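Local coordinates for phytoene synthase (Enterococcus hirae, PDB 5IYS), which binds two molecules of farnesyl thiodiphosphate, an analogue of farnesyl diphosphate, together with magnesium, and probably condenses prenyl diphosphates head to head as a squalene/phytoene synthase-type enzyme, at residues T148-P151 with A152-V155; C238-A241 with L242-A246; A91-V94 with V95-F99. All blocks are in the same frame, centred on the assembly; numbering follows the deposited sequence.

Contact 1 (T148-P151 with A152-V155)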
ATOM      1  N   THR A 148       3.824  14.792   8.350  1.00 20.03           N
ATOM      2  CA  THR A 148       3.052  15.977   8.679  1.00 23.07           C
ATOM      3  C   THR A 148       3.287  16.267  10.159  1.00 24.22           C
ATOM      4  O   THR A 148       3.485  15.336  10.935  1.00 22.63           O
ATOM      5  CB  THR A 148       1.518  15.807   8.353  1.00 22.90           C
ATOM      6  OG1 THR A 148       0.836  17.051   8.573  1.00 20.95           O
ATOM      7  CG2 THR A 148       0.863  14.762   9.215  1.00 23.72           C
ATOM      8  N   GLU A 149       3.131  17.533  10.548  1.00 28.20           N
ATOM      9  CA  GLU A 149       3.264  17.947  11.935  1.00 28.18           C
ATOM     10  C   GLU A 149       2.154  17.364  12.799  1.00 28.94           C
ATOM     11  O   GLU A 149       2.410  16.938  13.914  1.00 30.12           O
ATOM     12  CB  GLU A 149       3.347  19.479  12.079  1.00 33.53           C
ATOM     13  CG  GLU A 149       2.150  20.283  11.521  1.00 44.91           C
ATOM     14  CD  GLU A 149       2.390  21.813  11.447  1.00 59.10           C
ATOM     15  OE1 GLU A 149       2.052  22.527  12.419  1.00 57.01           O
ATOM     16  OE2 GLU A 149       2.871  22.324  10.404  1.00 59.70           O
ATOM     17  N   ARG A 150       0.931  17.286  12.287  1.00 26.24           N
ATOM     18  CA  ARG A 150      -0.141  16.671  13.081  1.00 27.75           C
ATOM     19  C   ARG A 150      -0.917  15.700  12.224  1.00 24.09           C
ATOM     20  O   ARG A 150      -1.773  16.105  11.439  1.00 22.13           O
ATOM     21  CB  ARG A 150      -1.124  17.695  13.667  1.00 31.44           C
ATOM     22  CG  ARG A 150      -2.143  17.030  14.626  1.00 33.81           C
ATOM     23  CD  ARG A 150      -2.717  18.021  15.643  1.00 44.47           C
ATOM     24  NE  ARG A 150      -3.800  17.462  16.450  1.00 45.27           N
ATOM     25  CZ  ARG A 150      -5.055  17.354  16.035  1.00 44.52           C
ATOM     26  NH1 ARG A 150      -5.357  17.705  14.792  1.00 41.81           N
ATOM     27  NH2 ARG A 150      -5.985  16.829  16.831  1.00 42.18           N
ATOM     28  N   PRO A 151      -0.588  14.405  12.348  1.00 24.40           N
ATOM     29  CA  PRO A 151      -1.330  13.391  11.623  1.00 23.49           C
ATOM     30  C   PRO A 151      -2.853  13.458  11.734  1.00 21.31           C
ATOM     31  O   PRO A 151      -3.543  13.159  10.758  1.00 18.97           O
ATOM     32  CB  PRO A 151      -0.771  12.072  12.178  1.00 22.55           C
ATOM     33  CG  PRO A 151       0.574  12.445  12.734  1.00 25.31           C
ATOM     34  CD  PRO A 151       0.419  13.829  13.258  1.00 21.66           C
ATOM     35  N   ALA A 152      -3.382  13.787  12.911  1.00 22.13           N
ATOM     36  CA  ALA A 152      -4.840  13.862  13.080  1.00 24.36           C
ATOM     37  C   ALA A 152      -5.543  14.779  12.080  1.00 23.60           C
ATOM     38  O   ALA A 152      -6.651  14.461  11.625  1.00 23.99           O
ATOM     39  CB  ALA A 152      -5.238  14.220  14.515  1.00 24.67           C
ATOM     40  N   ASP A 153      -4.828  15.791  11.599  1.00 23.80           N
ATOM     41  CA  ASP A 153      -5.382  16.762  10.635  1.00 25.42           C
ATOM     42  C   ASP A 153      -5.817  16.110   9.323  1.00 22.93           C
ATOM     43  O   ASP A 153      -6.720  16.587   8.634  1.00 21.46           O
ATOM     44  CB  ASP A 153      -4.371  17.872  10.318  1.00 24.84           C
ATOM     45  CG  ASP A 153      -4.178  18.825  11.482  1.00 33.18           C
ATOM     46  OD1 ASP A 153      -4.907  18.681  12.482  1.00 33.03           O
ATOM     47  OD2 ASP A 153      -3.235  19.650  11.435  1.00 40.20           O
ATOM     48  N   ILE A 154      -5.115  15.062   8.909  1.00 20.36           N
ATOM     49  CA  ILE A 154      -5.355  14.545   7.572  1.00 19.31           C
ATOM     50  C   ILE A 154      -5.493  13.031   7.525  1.00 19.58           C
ATOM     51  O   ILE A 154      -5.073  12.390   6.565  1.00 16.93           O
ATOM     52  CB  ILE A 154      -4.231  14.985   6.597  1.00 22.02           C
ATOM     53  CG1 ILE A 154      -2.852  14.765   7.221  1.00 20.94           C
ATOM     54  CG2 ILE A 154      -4.396  16.470   6.190  1.00 20.92           C
ATOM     55  CD1 ILE A 154      -1.668  14.921   6.214  1.00 21.08           C
ATOM     56  N   VAL A 155      -6.090  12.439   8.552  1.00 19.26           N
ATOM     57  CA  VAL A 155      -6.266  10.988   8.515  1.00 21.62           C
ATOM     58  C   VAL A 155      -7.195  10.586   7.369  1.00 19.73           C
ATOM     59  O   VAL A 155      -7.037   9.519   6.778  1.00 17.28           O
ATOM     60  CB  VAL A 155      -6.883  10.420   9.828  1.00 23.06           C
ATOM     61  CG1 VAL A 155      -5.921  10.603  11.013  1.00 26.38           C
ATOM     62  CG2 VAL A 155      -8.247  11.088  10.101  1.00 31.74           C
TER
HETATM   63  O   HOH W   1      -0.319  18.737  10.270  1.00 32.86           O
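A short 3-10 turn, Pro151 to Asp153, leads into helix 155-172 of this all-helical prenyl synthase fold, and Arg150 reaches over it to Asp153. The turn is held by two i to i+3 bonds. Asp153 N donates to Arg150 O, and Ile154 N donates to Pro151 O at 3.1 Å. Ile154 occupies the N-cap position of the helix. Arg150 CG lies anti to the backbone N (chi1 -174°), and the chain then runs extended to NE. This carries the guanidinium across the turn. One face of it rests on the methyl of Ala152, where Arg150 CZ lies 3.5 Å from Ala152 CB. Its edge meets the carboxylate of Asp153 in a salt bridge, Arg150 NH1 to Asp153 OD1, 2.5 Å. The bond is bent and weak as a hydrogen bond, and the two planes are turned 53° apart. The other carboxylate oxygen, Asp153 OD2, accepts a long bond of 3.3 Å from water 1. That water also accepts from Arg150 N and donates to Thr148 OG1, so it ties Thr148 and the backbone of Arg150 to Asp153 across the turn. Thr148 OG1 is also hydrogen-bonded to Leu233 O. On the buried side Ile154 packs on Leu144 and Leu233. There Thr148 and Ile154 meet tip to tip, Thr148 CG2 to Ile154 CD1 3.9 Å.

Contact 2 (C238-A241 with L242-A246)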
ATOM      1  N   CYS A 238       8.696  16.445   2.216  1.00 16.65           N
ATOM      2  CA  CYS A 238       8.089  15.112   2.055  1.00 17.41           C
ATOM      3  C   CYS A 238       7.129  15.029   0.879  1.00 17.19           C
ATOM      4  O   CYS A 238       6.622  13.960   0.551  1.00 16.17           O
ATOM      5  CB  CYS A 238       7.358  14.676   3.327  1.00 17.81           C
ATOM      6  SG  CYS A 238       8.459  14.491   4.758  1.00 21.91           S
ATOM      7  N   ARG A 239       6.777  16.170   0.289  1.00 15.43           N
ATOM      8  CA  ARG A 239       5.782  16.153  -0.764  1.00 16.30           C
ATOM      9  C   ARG A 239       6.170  15.419  -2.041  1.00 14.83           C
ATOM     10  O   ARG A 239       5.340  14.761  -2.643  1.00 16.74           O
ATOM     11  CB  ARG A 239       5.401  17.592  -1.121  1.00 18.39           C
ATOM     12  CG  ARG A 239       4.648  18.248   0.016  1.00 16.67           C
ATOM     13  CD  ARG A 239       4.212  19.665  -0.427  1.00 20.13           C
ATOM     14  NE  ARG A 239       3.815  20.393   0.762  1.00 23.68           N
ATOM     15  CZ  ARG A 239       3.859  21.710   0.891  1.00 26.35           C
ATOM     16  NH1 ARG A 239       4.314  22.460  -0.100  1.00 27.94           N
ATOM     17  NH2 ARG A 239       3.389  22.260   2.004  1.00 26.95           N
ATOM     18  N   GLN A 240       7.366  15.681  -2.554  1.00 15.09           N
ATOM     19  CA  GLN A 240       7.817  15.065  -3.807  1.00 15.75           C
ATOM     20  C   GLN A 240       7.784  13.539  -3.680  1.00 14.59           C
ATOM     21  O   GLN A 240       7.270  12.840  -4.564  1.00 13.34           O
ATOM     22  CB  GLN A 240       9.248  15.551  -4.083  1.00 17.34           C
ATOM     23  CG  GLN A 240       9.950  14.955  -5.301  1.00 18.16           C
ATOM     24  CD  GLN A 240       9.229  15.196  -6.609  1.00 22.26           C
ATOM     25  OE1 GLN A 240       8.662  16.278  -6.845  1.00 22.04           O
ATOM     26  NE2 GLN A 240       9.361  14.243  -7.520  1.00 17.45           N
ATOM     27  N   ALA A 241       8.233  13.025  -2.544  1.00 13.73           N
ATOM     28  CA  ALA A 241       8.252  11.549  -2.343  1.00 14.14           C
ATOM     29  C   ALA A 241       6.837  10.977  -2.264  1.00 18.15           C
ATOM     30  O   ALA A 241       6.518   9.974  -2.919  1.00 15.08           O
ATOM     31  CB  ALA A 241       9.060  11.204  -1.073  1.00 14.48           C
ATOM     32  N   LEU A 242       5.949  11.636  -1.519  1.00 14.33           N
ATOM     33  CA  LEU A 242       4.627  11.067  -1.361  1.00 14.81           C
ATOM     34  C   LEU A 242       3.821  11.141  -2.658  1.00 14.48           C
ATOM     35  O   LEU A 242       3.128  10.206  -3.036  1.00 13.95           O
ATOM     36  CB  LEU A 242       3.887  11.822  -0.245  1.00 20.01           C
ATOM     37  CG  LEU A 242       2.416  11.440  -0.082  1.00 16.61           C
ATOM     38  CD1 LEU A 242       2.218  10.019   0.351  1.00 17.49           C
ATOM     39  CD2 LEU A 242       1.729  12.424   0.895  1.00 25.54           C
ATOM     40  N   ALA A 243       3.804  12.306  -3.307  1.00 15.07           N
ATOM     41  CA  ALA A 243       3.174  12.405  -4.615  1.00 16.08           C
ATOM     42  C   ALA A 243       3.749  11.450  -5.656  1.00 16.16           C
ATOM     43  O   ALA A 243       3.014  10.831  -6.444  1.00 17.11           O
ATOM     44  CB  ALA A 243       3.244  13.873  -5.096  1.00 16.95           C
ATOM     45  N   SER A 244       5.074  11.296  -5.671  1.00 17.25           N
ATOM     46  CA  SER A 244       5.700  10.276  -6.530  1.00 17.09           C
ATOM     47  C   SER A 244       5.125   8.881  -6.298  1.00 17.16           C
ATOM     48  O   SER A 244       4.751   8.166  -7.252  1.00 16.02           O
ATOM     49  CB  SER A 244       7.231  10.244  -6.363  1.00 15.08           C
ATOM     50  OG  SER A 244       7.764  11.476  -6.792  1.00 17.44           O
ATOM     51  N   ALA A 245       5.049   8.477  -5.036  1.00 15.70           N
ATOM     52  CA  ALA A 245       4.493   7.157  -4.757  1.00 14.50           C
ATOM     53  C   ALA A 245       3.079   7.043  -5.337  1.00 15.57           C
ATOM     54  O   ALA A 245       2.729   6.031  -5.963  1.00 15.75           O
ATOM     55  CB  ALA A 245       4.501   6.844  -3.263  1.00 14.04           C
ATOM     56  N   ALA A 246       2.259   8.072  -5.118  1.00 14.09           N
ATOM     57  CA  ALA A 246       0.903   8.071  -5.615  1.00 16.58           C
ATOM     58  C   ALA A 246       0.873   7.982  -7.158  1.00 16.45           C
ATOM     59  O   ALA A 246       0.057   7.240  -7.698  1.00 14.81           O
ATOM     60  CB  ALA A 246       0.141   9.337  -5.092  1.00 16.22           C
TER
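Ser244 turns back onto the preceding turn of helix 236-258, where it meets Gln240. Its CB lies 3.2 Å from Gln240 O and 3.5 Å from Ala241 O. A chi1 of -64° swings OG away from the carbonyl carbon of Ser244 and back to the previous turn, where it donates to Gln240 O at 2.7 Å. The same carbonyl oxygen takes the regular helix bond from Ser244 N at 2.9 Å. The two donors come from opposite faces of the carbonyl plane, and OG stands 36° out of that plane. Gln240 bends at chi2 (59°), which brings NE2 to 3.3 Å from Ser244 OG. NE2 is hydrogen-bonded to Gln36 OE1 and Leu279 O, while Gln36 NE2 bonds to Ser244 OG. Helix 236-258 is thereby joined to Gln36 and to helix 272-287. Ala243 adds a methyl against Val282 of that helix, and Ala245 rests on Phe30 and Ala33 of helix 28-34. Leu242 points another way, onto Leu161 and the bound farnesyl thiodiphosphate, whose pocket it helps to form. The hydroxyl's bonds to Gln240 O and Gln36 NE2 let a polar side chain sit buried between helices, the second of them reaching outside its own helix.

Contact 3 (A91-V94 with V95-F99)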
ATOM      1  N   ALA A  91      14.652  -1.250  14.537  1.00 16.86           N
ATOM      2  CA  ALA A  91      14.520  -0.060  13.672  1.00 15.51           C
ATOM      3  C   ALA A  91      13.216   0.670  13.991  1.00 15.52           C
ATOM      4  O   ALA A  91      13.203   1.898  14.141  1.00 17.40           O
ATOM      5  CB  ALA A  91      14.534  -0.480  12.177  1.00 17.96           C
ATOM      6  N   LEU A  92      12.117  -0.074  14.135  1.00 16.54           N
ATOM      7  CA  LEU A  92      10.859   0.570  14.514  1.00 17.96           C
ATOM      8  C   LEU A  92      10.894   1.271  15.855  1.00 16.13           C
ATOM      9  O   LEU A  92      10.316   2.349  15.996  1.00 17.40           O
ATOM     10  CB  LEU A  92       9.649  -0.367  14.441  1.00 16.67           C
ATOM     11  CG  LEU A  92       9.170  -0.773  13.039  1.00 17.42           C
ATOM     12  CD1 LEU A  92       8.107  -1.847  13.257  1.00 16.08           C
ATOM     13  CD2 LEU A  92       8.642   0.461  12.263  1.00 16.97           C
ATOM     14  N   SER A  93      11.609   0.717  16.829  1.00 16.63           N
ATOM     15  CA  SER A  93      11.762   1.406  18.109  1.00 17.99           C
ATOM     16  C   SER A  93      12.399   2.785  17.945  1.00 18.37           C
ATOM     17  O   SER A  93      12.014   3.754  18.610  1.00 19.27           O
ATOM     18  CB  SER A  93      12.625   0.579  19.064  1.00 21.86           C
ATOM     19  OG  SER A  93      12.565   1.134  20.368  1.00 30.91           O
ATOM     20  N   VAL A  94      13.424   2.891  17.107  1.00 19.08           N
ATOM     21  CA  VAL A  94      13.986   4.218  16.802  1.00 17.59           C
ATOM     22  C   VAL A  94      13.015   5.202  16.150  1.00 17.84           C
ATOM     23  O   VAL A  94      12.936   6.387  16.522  1.00 16.02           O
ATOM     24  CB  VAL A  94      15.248   4.089  15.898  1.00 19.55           C
ATOM     25  CG1 VAL A  94      15.738   5.475  15.490  1.00 19.12           C
ATOM     26  CG2 VAL A  94      16.344   3.332  16.610  1.00 19.48           C
ATOM     27  N   VAL A  95      12.213   4.700  15.210  1.00 15.53           N
ATOM     28  CA  VAL A  95      11.195   5.538  14.602  1.00 16.79           C
ATOM     29  C   VAL A  95      10.173   6.012  15.639  1.00 17.68           C
ATOM     30  O   VAL A  95       9.821   7.198  15.673  1.00 14.75           O
ATOM     31  CB  VAL A  95      10.508   4.820  13.405  1.00 17.32           C
ATOM     32  CG1 VAL A  95       9.552   5.769  12.715  1.00 17.31           C
ATOM     33  CG2 VAL A  95      11.565   4.324  12.365  1.00 11.36           C
ATOM     34  N   PHE A  96       9.665   5.076  16.440  1.00 14.96           N
ATOM     35  CA  PHE A  96       8.717   5.404  17.514  1.00 16.88           C
ATOM     36  C   PHE A  96       9.328   6.326  18.582  1.00 19.15           C
ATOM     37  O   PHE A  96       8.630   7.199  19.112  1.00 23.35           O
ATOM     38  CB  PHE A  96       8.196   4.143  18.212  1.00 14.84           C
ATOM     39  CG  PHE A  96       6.947   3.554  17.580  1.00 18.03           C
ATOM     40  CD1 PHE A  96       7.005   2.993  16.314  1.00 16.32           C
ATOM     41  CD2 PHE A  96       5.700   3.666  18.209  1.00 19.27           C
ATOM     42  CE1 PHE A  96       5.891   2.401  15.721  1.00 16.57           C
ATOM     43  CE2 PHE A  96       4.525   3.150  17.588  1.00 14.05           C
ATOM     44  CZ  PHE A  96       4.631   2.516  16.342  1.00 18.53           C
ATOM     45  N   ASP A  97      10.639   6.256  18.788  1.00 18.09           N
ATOM     46  CA  ASP A  97      11.321   7.215  19.666  1.00 19.93           C
ATOM     47  C   ASP A  97      11.364   8.630  19.100  1.00 23.00           C
ATOM     48  O   ASP A  97      11.469   9.611  19.874  1.00 23.89           O
ATOM     49  CB  ASP A  97      12.766   6.801  19.943  1.00 23.36           C
ATOM     50  CG  ASP A  97      12.886   5.709  20.989  1.00 30.02           C
ATOM     51  OD1 ASP A  97      11.872   5.314  21.616  1.00 37.71           O
ATOM     52  OD2 ASP A  97      14.024   5.222  21.162  1.00 40.98           O
ATOM     53  N   ASN A  98      11.477   8.712  17.776  1.00 20.75           N
ATOM     54  CA  ASN A  98      11.776   9.975  17.098  1.00 23.51           C
ATOM     55  C   ASN A  98      10.556  10.735  16.602  1.00 22.96           C
ATOM     56  O   ASN A  98      10.656  11.920  16.301  1.00 25.43           O
ATOM     57  CB  ASN A  98      12.726   9.758  15.906  1.00 25.34           C
ATOM     58  CG  ASN A  98      14.166   9.409  16.327  1.00 28.86           C
ATOM     59  OD1 ASN A  98      14.557   9.510  17.490  1.00 28.25           O
ATOM     60  ND2 ASN A  98      14.948   8.935  15.358  1.00 34.59           N
ATOM     61  N   PHE A  99       9.474  10.017  16.306  1.00 22.48           N
ATOM     62  CA  PHE A  99       8.257  10.617  15.740  1.00 22.58           C
ATOM     63  C   PHE A  99       7.070  10.120  16.560  1.00 22.06           C
ATOM     64  O   PHE A  99       7.171   9.057  17.165  1.00 22.40           O
ATOM     65  CB  PHE A  99       8.091  10.177  14.279  1.00 19.49           C
ATOM     66  CG  PHE A  99       9.174  10.707  13.373  1.00 22.00           C
ATOM     67  CD1 PHE A  99       9.082  11.978  12.830  1.00 28.53           C
ATOM     68  CD2 PHE A  99      10.285   9.927  13.068  1.00 25.07           C
ATOM     69  CE1 PHE A  99      10.098  12.465  12.001  1.00 31.56           C
ATOM     70  CE2 PHE A  99      11.306  10.421  12.286  1.00 27.25           C
ATOM     71  CZ  PHE A  99      11.215  11.692  11.759  1.00 27.47           C
TER
HETATM   72  O   HOH W   2      10.703   3.167  21.272  1.00 37.13           O
HETATM   73  O   HOH W   3      14.851   2.727  21.472  1.00 45.15           O
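Ser93 O is gripped by two donors near the end of helix 87-98. Asp97 N donates the helix bond at 2.9 Å, and water 2 donates a second at 3.0 Å. Water 2 also donates to Asp97 OD1 at 2.5 Å and is hydrogen-bonded to Ser93 OG. Water 3 donates to the other carboxylate oxygen, Asp97 OD2, at 2.6 Å and is also hydrogen-bonded to Ser93 OG. The hydroxyl and the carboxylate therefore face each other one turn apart and are joined by water. Asp97 CG lies anti to the carbonyl carbon (chi1 -79°), which sets the carboxylate back along the helix beside Ser93 O. Phe96 N bonds to Leu92 O at 2.8 Å, almost straight. The ring of Phe96 turns an edge to that oxygen, with Phe96 CD1 3.4 Å from Leu92 O, and it meets the ring of Phe78 edge to face. Val94 and Asn98 lie side by side, Val94 CG1 to Asn98 ND2 3.6 Å, and both touch Phe9. The bond from Asn98 N to Val94 O is weak, as the helix gives way to Phe99. The acid on this exposed edge thus meets the serine through water, while the apolar side chains tie the helix to its neighbours.

Along the chain from the N terminus, contact 3 comes first, then contact 1, then contact 2. They follow in series, and none nests in or crosses another. Each is local. Contact 3 joins successive turns at the end of helix 87-98, which packs on helices 39-60 and 13-26. Contact 1 forms the short turn at the end of the loop between helices 125-143 and 155-172. Contact 2 lies within helix 236-258, which meets helices 28-34, 155-172 and 272-287. Contacts 1 and 2 have centres 16 Å apart, and contacts 2 and 3 have centres 22 Å apart. Helix 155-172 relates two of them: contact 1 leads into it, and helix 236-258, which holds contact 2, packs against it.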